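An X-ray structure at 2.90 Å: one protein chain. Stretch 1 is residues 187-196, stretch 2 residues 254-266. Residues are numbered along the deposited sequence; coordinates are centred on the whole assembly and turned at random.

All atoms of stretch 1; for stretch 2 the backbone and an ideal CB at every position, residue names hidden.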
ATOM      1  N   ILE A 187     -12.574  15.326   5.310  1.00 85.28           N
ATOM      2  CA  ILE A 187     -11.984  14.441   4.359  1.00 83.24           C
ATOM      3  C   ILE A 187     -11.097  13.393   5.036  1.00 80.68           C
ATOM      4  O   ILE A 187     -11.034  12.238   4.592  1.00 79.18           O
ATOM      5  CB  ILE A 187     -11.215  15.226   3.312  1.00 83.97           C
ATOM      6  CG1 ILE A 187     -12.193  16.093   2.519  1.00 86.50           C
ATOM      7  CG2 ILE A 187     -10.408  14.279   2.401  1.00 82.73           C
ATOM      8  CD1 ILE A 187     -11.830  16.286   1.074  1.00 88.13           C
ATOM      9  N   LEU A 188     -10.454  13.769   6.137  1.00 79.86           N
ATOM     10  CA  LEU A 188      -9.533  12.843   6.783  1.00 78.19           C
ATOM     11  C   LEU A 188     -10.309  11.624   7.274  1.00 78.12           C
ATOM     12  O   LEU A 188     -10.027  10.490   6.874  1.00 76.18           O
ATOM     13  CB  LEU A 188      -8.757  13.506   7.934  1.00 77.16           C
ATOM     14  CG  LEU A 188      -7.629  12.610   8.471  1.00 73.42           C
ATOM     15  CD1 LEU A 188      -6.692  12.242   7.352  1.00 70.53           C
ATOM     16  CD2 LEU A 188      -6.856  13.234   9.659  1.00 71.17           C
ATOM     17  N   THR A 189     -11.343  11.880   8.071  1.00 79.44           N
ATOM     18  CA  THR A 189     -12.225  10.830   8.540  1.00 80.04           C
ATOM     19  C   THR A 189     -12.700   9.984   7.370  1.00 80.24           C
ATOM     20  O   THR A 189     -12.693   8.763   7.432  1.00 80.17           O
ATOM     21  CB  THR A 189     -13.451  11.415   9.226  1.00 82.47           C
ATOM     22  OG1 THR A 189     -13.037  12.245  10.318  1.00 86.49           O
ATOM     23  CG2 THR A 189     -14.363  10.309   9.740  1.00 82.90           C
ATOM     24  N   GLN A 190     -13.148  10.645   6.310  1.00 81.96           N
ATOM     25  CA  GLN A 190     -13.661   9.941   5.148  1.00 81.19           C
ATOM     26  C   GLN A 190     -12.566   9.079   4.520  1.00 78.64           C
ATOM     27  O   GLN A 190     -12.761   7.884   4.309  1.00 78.57           O
ATOM     28  CB  GLN A 190     -14.280  10.925   4.130  1.00 82.85           C
ATOM     29  CG  GLN A 190     -15.557  11.583   4.630  1.00 85.21           C
ATOM     30  CD  GLN A 190     -16.098  12.686   3.700  1.00 90.33           C
ATOM     31  OE1 GLN A 190     -16.102  12.547   2.468  1.00 92.66           O
ATOM     32  NE2 GLN A 190     -16.617  13.757   4.300  1.00 88.88           N
ATOM     33  N   LEU A 191     -11.398   9.663   4.277  1.00 76.79           N
ATOM     34  CA  LEU A 191     -10.305   8.902   3.677  1.00 75.19           C
ATOM     35  C   LEU A 191      -9.940   7.683   4.537  1.00 73.44           C
ATOM     36  O   LEU A 191      -9.635   6.597   4.013  1.00 72.62           O
ATOM     37  CB  LEU A 191      -9.083   9.786   3.470  1.00 75.01           C
ATOM     38  CG  LEU A 191      -9.147  10.731   2.273  1.00 76.32           C
ATOM     39  CD1 LEU A 191      -7.816  11.474   2.103  1.00 74.88           C
ATOM     40  CD2 LEU A 191      -9.483   9.958   1.019  1.00 76.41           C
ATOM     41  N   LEU A 192     -10.017   7.864   5.854  1.00 71.92           N
ATOM     42  CA  LEU A 192      -9.740   6.802   6.797  1.00 70.14           C
ATOM     43  C   LEU A 192     -10.712   5.640   6.688  1.00 72.05           C
ATOM     44  O   LEU A 192     -10.287   4.466   6.620  1.00 73.04           O
ATOM     45  CB  LEU A 192      -9.717   7.336   8.210  1.00 68.49           C
ATOM     46  CG  LEU A 192      -8.420   8.081   8.534  1.00 67.15           C
ATOM     47  CD1 LEU A 192      -8.498   8.712   9.902  1.00 64.38           C
ATOM     48  CD2 LEU A 192      -7.144   7.198   8.387  1.00 56.95           C
ATOM     49  N   GLU A 193     -12.005   5.946   6.652  1.00 73.34           N
ATOM     50  CA  GLU A 193     -13.018   4.912   6.442  1.00 74.90           C
ATOM     51  C   GLU A 193     -12.728   4.057   5.214  1.00 74.89           C
ATOM     52  O   GLU A 193     -12.848   2.828   5.260  1.00 75.62           O
ATOM     53  CB  GLU A 193     -14.392   5.527   6.319  1.00 77.52           C
ATOM     54  CG  GLU A 193     -15.050   5.789   7.645  1.00 81.55           C
ATOM     55  CD  GLU A 193     -16.479   6.178   7.493  1.00 87.62           C
ATOM     56  OE1 GLU A 193     -16.896   6.499   6.355  1.00 93.15           O
ATOM     57  OE2 GLU A 193     -17.190   6.184   8.510  1.00 91.14           O
ATOM     58  N   LEU A 194     -12.361   4.708   4.119  1.00 74.84           N
ATOM     59  CA  LEU A 194     -12.005   4.006   2.894  1.00 75.68           C
ATOM     60  C   LEU A 194     -10.770   3.127   3.101  1.00 75.34           C
ATOM     61  O   LEU A 194     -10.671   2.027   2.538  1.00 75.57           O
ATOM     62  CB  LEU A 194     -11.730   5.005   1.777  1.00 75.94           C
ATOM     63  CG  LEU A 194     -12.896   5.520   0.956  1.00 77.40           C
ATOM     64  CD1 LEU A 194     -12.576   6.894   0.451  1.00 78.26           C
ATOM     65  CD2 LEU A 194     -13.175   4.583  -0.196  1.00 77.32           C
ATOM     66  N   LYS A 195      -9.792   3.641   3.849  1.00 74.39           N
ATOM     67  CA  LYS A 195      -8.585   2.879   4.096  1.00 73.69           C
ATOM     68  C   LYS A 195      -8.931   1.568   4.783  1.00 73.46           C
ATOM     69  O   LYS A 195      -8.617   0.488   4.269  1.00 73.07           O
ATOM     70  CB  LYS A 195      -7.600   3.662   4.950  1.00 73.34           C
ATOM     71  CG  LYS A 195      -6.403   2.826   5.416  1.00 72.44           C
ATOM     72  CD  LYS A 195      -5.571   3.587   6.405  1.00 71.23           C
ATOM     73  CE  LYS A 195      -4.926   2.659   7.387  1.00 74.37           C
ATOM     74  NZ  LYS A 195      -4.866   3.280   8.766  1.00 77.31           N
ATOM     75  N   THR A 196      -9.594   1.664   5.938  1.00 72.34           N
ATOM     76  CA  THR A 196     -10.047   0.479   6.621  1.00 71.61           C
ATOM     77  C   THR A 196     -10.604  -0.466   5.591  1.00 73.63           C
ATOM     78  O   THR A 196     -10.102  -1.560   5.423  1.00 75.24           O
ATOM     79  CB  THR A 196     -11.151   0.771   7.603  1.00 72.11           C
ATOM     80  OG1 THR A 196     -10.638   1.535   8.694  1.00 71.50           O
ATOM     81  CG2 THR A 196     -11.736  -0.530   8.127  1.00 70.83           C
ATOM     82  N   UNK A 254      -1.216   3.850  -2.222  1.00 70.83           N
ATOM     83  CA  UNK A 254      -1.525   5.233  -2.600  1.00 71.94           C
ATOM     84  C   UNK A 254      -2.343   5.957  -1.556  1.00 71.03           C
ATOM     85  O   UNK A 254      -1.947   7.012  -1.070  1.00 71.90           O
ATOM     86  CB  UNK A 254      -2.274   5.259  -3.934  1.00 71.94           C
ATOM     87  N   UNK A 255      -3.461   5.360  -1.166  1.00 70.09           N
ATOM     88  CA  UNK A 255      -4.374   5.997  -0.251  1.00 69.12           C
ATOM     89  C   UNK A 255      -3.649   6.327   1.039  1.00 68.51           C
ATOM     90  O   UNK A 255      -3.864   7.376   1.635  1.00 68.65           O
ATOM     91  CB  UNK A 255      -5.589   5.106   0.016  1.00 69.12           C
ATOM     92  N   UNK A 256      -2.736   5.458   1.438  1.00 69.01           N
ATOM     93  CA  UNK A 256      -2.069   5.633   2.723  1.00 69.03           C
ATOM     94  C   UNK A 256      -1.073   6.793   2.687  1.00 68.57           C
ATOM     95  O   UNK A 256      -1.046   7.618   3.600  1.00 68.49           O
ATOM     96  CB  UNK A 256      -1.354   4.341   3.124  1.00 69.03           C
ATOM     97  N   UNK A 257      -0.299   6.878   1.606  1.00 67.91           N
ATOM     98  CA  UNK A 257       0.541   8.032   1.366  1.00 68.64           C
ATOM     99  C   UNK A 257      -0.346   9.298   1.334  1.00 70.71           C
ATOM    100  O   UNK A 257      -0.166  10.246   2.123  1.00 70.92           O
ATOM    101  CB  UNK A 257       1.324   7.867   0.062  1.00 68.64           C
ATOM    102  N   UNK A 258      -1.360   9.285   0.484  1.00 71.01           N
ATOM    103  CA  UNK A 258      -2.248  10.403   0.453  1.00 71.98           C
ATOM    104  C   UNK A 258      -2.707  10.763   1.866  1.00 71.09           C
ATOM    105  O   UNK A 258      -2.611  11.914   2.261  1.00 73.27           O
ATOM    106  CB  UNK A 258      -3.445  10.101  -0.451  1.00 71.98           C
ATOM    107  N   UNK A 259      -3.156   9.783   2.647  1.00 69.08           N
ATOM    108  CA  UNK A 259      -3.695  10.106   3.977  1.00 68.42           C
ATOM    109  C   UNK A 259      -2.650  10.814   4.822  1.00 68.32           C
ATOM    110  O   UNK A 259      -2.977  11.678   5.652  1.00 68.74           O
ATOM    111  CB  UNK A 259      -4.173   8.840   4.690  1.00 68.42           C
ATOM    112  N   UNK A 260      -1.386  10.492   4.576  1.00 67.50           N
ATOM    113  CA  UNK A 260      -0.313  11.053   5.389  1.00 67.35           C
ATOM    114  C   UNK A 260      -0.032  12.509   5.062  1.00 68.02           C
ATOM    115  O   UNK A 260       0.192  13.314   5.978  1.00 67.32           O
ATOM    116  CB  UNK A 260       0.965  10.232   5.206  1.00 67.35           C
ATOM    117  N   UNK A 261      -0.049  12.844   3.760  1.00 67.90           N
ATOM    118  CA  UNK A 261       0.150  14.234   3.307  1.00 69.52           C
ATOM    119  C   UNK A 261      -0.865  15.153   3.959  1.00 70.73           C
ATOM    120  O   UNK A 261      -0.530  16.217   4.481  1.00 71.96           O
ATOM    121  CB  UNK A 261       0.042  14.333   1.784  1.00 69.52           C
ATOM    122  N   UNK A 262      -2.110  14.713   3.942  1.00 70.96           N
ATOM    123  CA  UNK A 262      -3.188  15.470   4.504  1.00 72.95           C
ATOM    124  C   UNK A 262      -3.096  15.531   6.019  1.00 74.15           C
ATOM    125  O   UNK A 262      -3.506  16.500   6.632  1.00 75.78           O
ATOM    126  CB  UNK A 262      -4.529  14.872   4.073  1.00 72.95           C
ATOM    127  N   UNK A 263      -2.504  14.522   6.624  1.00 75.65           N
ATOM    128  CA  UNK A 263      -2.368  14.534   8.072  1.00 78.19           C
ATOM    129  C   UNK A 263      -1.257  15.499   8.517  1.00 79.40           C
ATOM    130  O   UNK A 263      -1.426  16.249   9.486  1.00 79.87           O
ATOM    131  CB  UNK A 263      -2.081  13.121   8.584  1.00 78.19           C
ATOM    132  N   UNK A 264      -0.159  15.518   7.759  1.00 79.95           N
ATOM    133  CA  UNK A 264       0.881  16.529   7.907  1.00 82.84           C
ATOM    134  C   UNK A 264       0.250  17.890   8.004  1.00 84.04           C
ATOM    135  O   UNK A 264       0.452  18.636   8.975  1.00 85.48           O
ATOM    136  CB  UNK A 264       1.873  16.481   6.743  1.00 82.84           C
ATOM    137  N   UNK A 265      -0.550  18.200   6.990  1.00 83.24           N
ATOM    138  CA  UNK A 265      -1.120  19.515   6.831  1.00 83.39           C
ATOM    139  C   UNK A 265      -1.967  19.982   8.029  1.00 83.55           C
ATOM    140  O   UNK A 265      -2.090  21.170   8.247  1.00 86.60           O
ATOM    141  CB  UNK A 265      -1.973  19.534   5.561  1.00 83.39           C
ATOM    142  N   UNK A 266      -2.463  19.067   8.857  1.00 81.47           N
ATOM    143  CA  UNK A 266      -3.241  19.494  10.041  1.00 82.67           C
ATOM    144  C   UNK A 266      -2.400  19.677  11.310  1.00 83.87           C
ATOM    145  O   UNK A 266      -1.169  19.471  11.301  1.00 85.51           O
ATOM    146  CB  UNK A 266      -4.341  18.469  10.323  1.00 82.67           C
TER

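The two helices run nearly antiparallel, with 157° between their N-to-C directions and axes 10.2 Å apart at closest approach. That spacing leaves room for medium-sized side chains to interlock.

Position 254 is out of reach, and its helical phi/psi (-46/-53) suits almost any residue except proline; it is Gly 254. Position 257, also out of reach, is Ser 257.

At 255, CB points toward stretch 1, yet no atom there lies within 5.5 Å of the ideal CB. The CA sits 6.8 Å from Lys 195 CA, and the gap is lined by Leu 191, Leu 194 and Lys 195. Leucine, methionine or isoleucine could bridge it. The residue is Leu 255 (t, p), whose CD2 comes to 3.4 Å from Lys 195 CA and whose CD1 lies 3.9 Å from Leu 191 CD2.

Position 256 points sideways, its ideal CB 5.4 Å from Lys 195 CD; a small or moderately polar side chain would fit beside that aliphatic stem. Cys 256 places SG 3.9 Å from Lys 195 CD.

At 258, CB points toward stretch 1, the ideal CB 5.2 Å from Leu 191 CD1, so an apolar side chain, aliphatic or aromatic, would suit. Phe 258 (chi1 t) brings CD2 to 3.5 Å from Leu 191 CD1, which lies at the ring edge, near its plane.

Position 259 is closely surrounded by stretch 1: the ideal CB has Leu 188 CD1 and Leu 192 CD2 at 5.0 Å each, and Leu 191 CB at 5.1 Å. Valine, isoleucine or leucine are all plausible. Ile 259 (m, t) is a knob among Leu 188, Leu 191, Leu 192 and Lys 195; its CD1 lies 3.4 Å from Leu 192 CD2 and its CG2 3.9 Å from Leu 188 CD1.

Position 260 points away and 261 is out of reach, so stretch 1 selects neither Asn 260 nor Phe 261.

At 262, the ideal CB is 4.7 Å from Leu 188 CD1, favouring an aliphatic residue. Ile 262 places CD1 3.7 Å from Leu 191 CD1, helping 255, 258 and 259 surround the Leu 191 knob.

Position 263 points sideways, its ideal CB 4.9 Å from Leu 188 CD1; a long side chain with an aliphatic stem fits. Arg 263 sets CG 3.9 Å from Leu 188 CD2.

Positions 264 and 265, both out of reach, hold Glu 264 and Ile 265.

Finally, 266 points toward stretch 1 from a distance, so a longer apolar chain could reach. Leu 266 CD1 lies 4.1 Å from Leu 188 CD2.

Stretch 2, residues 254-266: GLCSFINFIREIL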
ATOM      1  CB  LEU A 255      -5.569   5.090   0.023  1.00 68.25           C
ATOM      2  CG  LEU A 255      -6.648   5.663   0.935  1.00 68.91           C
ATOM      3  CD1 LEU A 255      -7.296   6.873   0.273  1.00 70.46           C
ATOM      4  CD2 LEU A 255      -7.701   4.612   1.311  1.00 68.09           C
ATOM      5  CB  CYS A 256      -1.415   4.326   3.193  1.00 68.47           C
ATOM      6  SG  CYS A 256      -2.601   3.141   3.904  1.00 72.24           S
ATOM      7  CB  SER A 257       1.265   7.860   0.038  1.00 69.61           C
ATOM      8  OG  SER A 257       2.238   8.862  -0.163  1.00 70.36           O
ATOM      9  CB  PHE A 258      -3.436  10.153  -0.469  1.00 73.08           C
ATOM     10  CG  PHE A 258      -4.133  11.414  -0.908  1.00 74.29           C
ATOM     11  CD1 PHE A 258      -3.687  12.118  -2.025  1.00 76.77           C
ATOM     12  CD2 PHE A 258      -5.233  11.902  -0.203  1.00 72.27           C
ATOM     13  CE1 PHE A 258      -4.336  13.282  -2.438  1.00 77.66           C
ATOM     14  CE2 PHE A 258      -5.874  13.060  -0.602  1.00 74.14           C
ATOM     15  CZ  PHE A 258      -5.415  13.762  -1.710  1.00 76.29           C
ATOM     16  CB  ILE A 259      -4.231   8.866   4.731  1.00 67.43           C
ATOM     17  CG1 ILE A 259      -5.537   8.391   4.104  1.00 70.02           C
ATOM     18  CG2 ILE A 259      -4.490   9.191   6.207  1.00 64.02           C
ATOM     19  CD1 ILE A 259      -6.379   7.542   5.042  1.00 72.16           C
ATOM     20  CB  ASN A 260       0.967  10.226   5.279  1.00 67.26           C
ATOM     21  CG  ASN A 260       2.023  10.671   6.259  1.00 68.36           C
ATOM     22  OD1 ASN A 260       2.999  11.326   5.880  1.00 71.60           O
ATOM     23  ND2 ASN A 260       1.806  10.377   7.544  1.00 65.78           N
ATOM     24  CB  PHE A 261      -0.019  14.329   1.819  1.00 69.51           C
ATOM     25  CG  PHE A 261       1.217  14.072   1.049  1.00 69.77           C
ATOM     26  CD1 PHE A 261       1.812  15.090   0.326  1.00 72.03           C
ATOM     27  CD2 PHE A 261       1.704  12.784   0.908  1.00 68.95           C
ATOM     28  CE1 PHE A 261       2.914  14.835  -0.491  1.00 73.92           C
ATOM     29  CE2 PHE A 261       2.829  12.524   0.113  1.00 67.81           C
ATOM     30  CZ  PHE A 261       3.428  13.544  -0.586  1.00 69.32           C
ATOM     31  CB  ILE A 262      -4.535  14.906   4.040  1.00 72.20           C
ATOM     32  CG1 ILE A 262      -4.747  15.282   2.582  1.00 72.19           C
ATOM     33  CG2 ILE A 262      -5.672  15.425   4.896  1.00 70.76           C
ATOM     34  CD1 ILE A 262      -5.841  14.556   1.919  1.00 72.21           C
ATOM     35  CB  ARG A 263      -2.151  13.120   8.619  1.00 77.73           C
ATOM     36  CG  ARG A 263      -3.015  12.836   9.856  1.00 83.12           C
ATOM     37  CD  ARG A 263      -3.098  11.350  10.211  1.00 85.08           C
ATOM     38  NE  ARG A 263      -2.033  10.942  11.103  1.00 87.20           N
ATOM     39  CZ  ARG A 263      -1.461   9.739  11.067  1.00 94.75           C
ATOM     40  NH1 ARG A 263      -1.876   8.817  10.193  1.00 95.53           N
ATOM     41  NH2 ARG A 263      -0.488   9.442  11.917  1.00 97.29           N
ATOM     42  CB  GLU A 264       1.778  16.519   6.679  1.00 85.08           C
ATOM     43  CG  GLU A 264       2.759  15.357   6.616  1.00 91.24           C
ATOM     44  CD  GLU A 264       4.157  15.747   7.086  1.00100.63           C
ATOM     45  OE1 GLU A 264       4.588  16.905   6.807  1.00106.29           O
ATOM     46  OE2 GLU A 264       4.828  14.889   7.710  1.00101.29           O
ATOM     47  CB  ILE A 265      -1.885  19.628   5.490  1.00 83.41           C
ATOM     48  CG1 ILE A 265      -0.899  19.490   4.323  1.00 83.19           C
ATOM     49  CG2 ILE A 265      -2.630  20.944   5.389  1.00 85.87           C
ATOM     50  CD1 ILE A 265      -1.539  19.531   2.942  1.00 79.40           C
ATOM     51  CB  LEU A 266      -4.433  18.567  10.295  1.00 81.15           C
ATOM     52  CG  LEU A 266      -5.531  18.568   9.208  1.00 81.78           C
ATOM     53  CD1 LEU A 266      -6.347  17.300   9.240  1.00 79.80           C
ATOM     54  CD2 LEU A 266      -6.447  19.776   9.305  1.00 81.20           C
TER
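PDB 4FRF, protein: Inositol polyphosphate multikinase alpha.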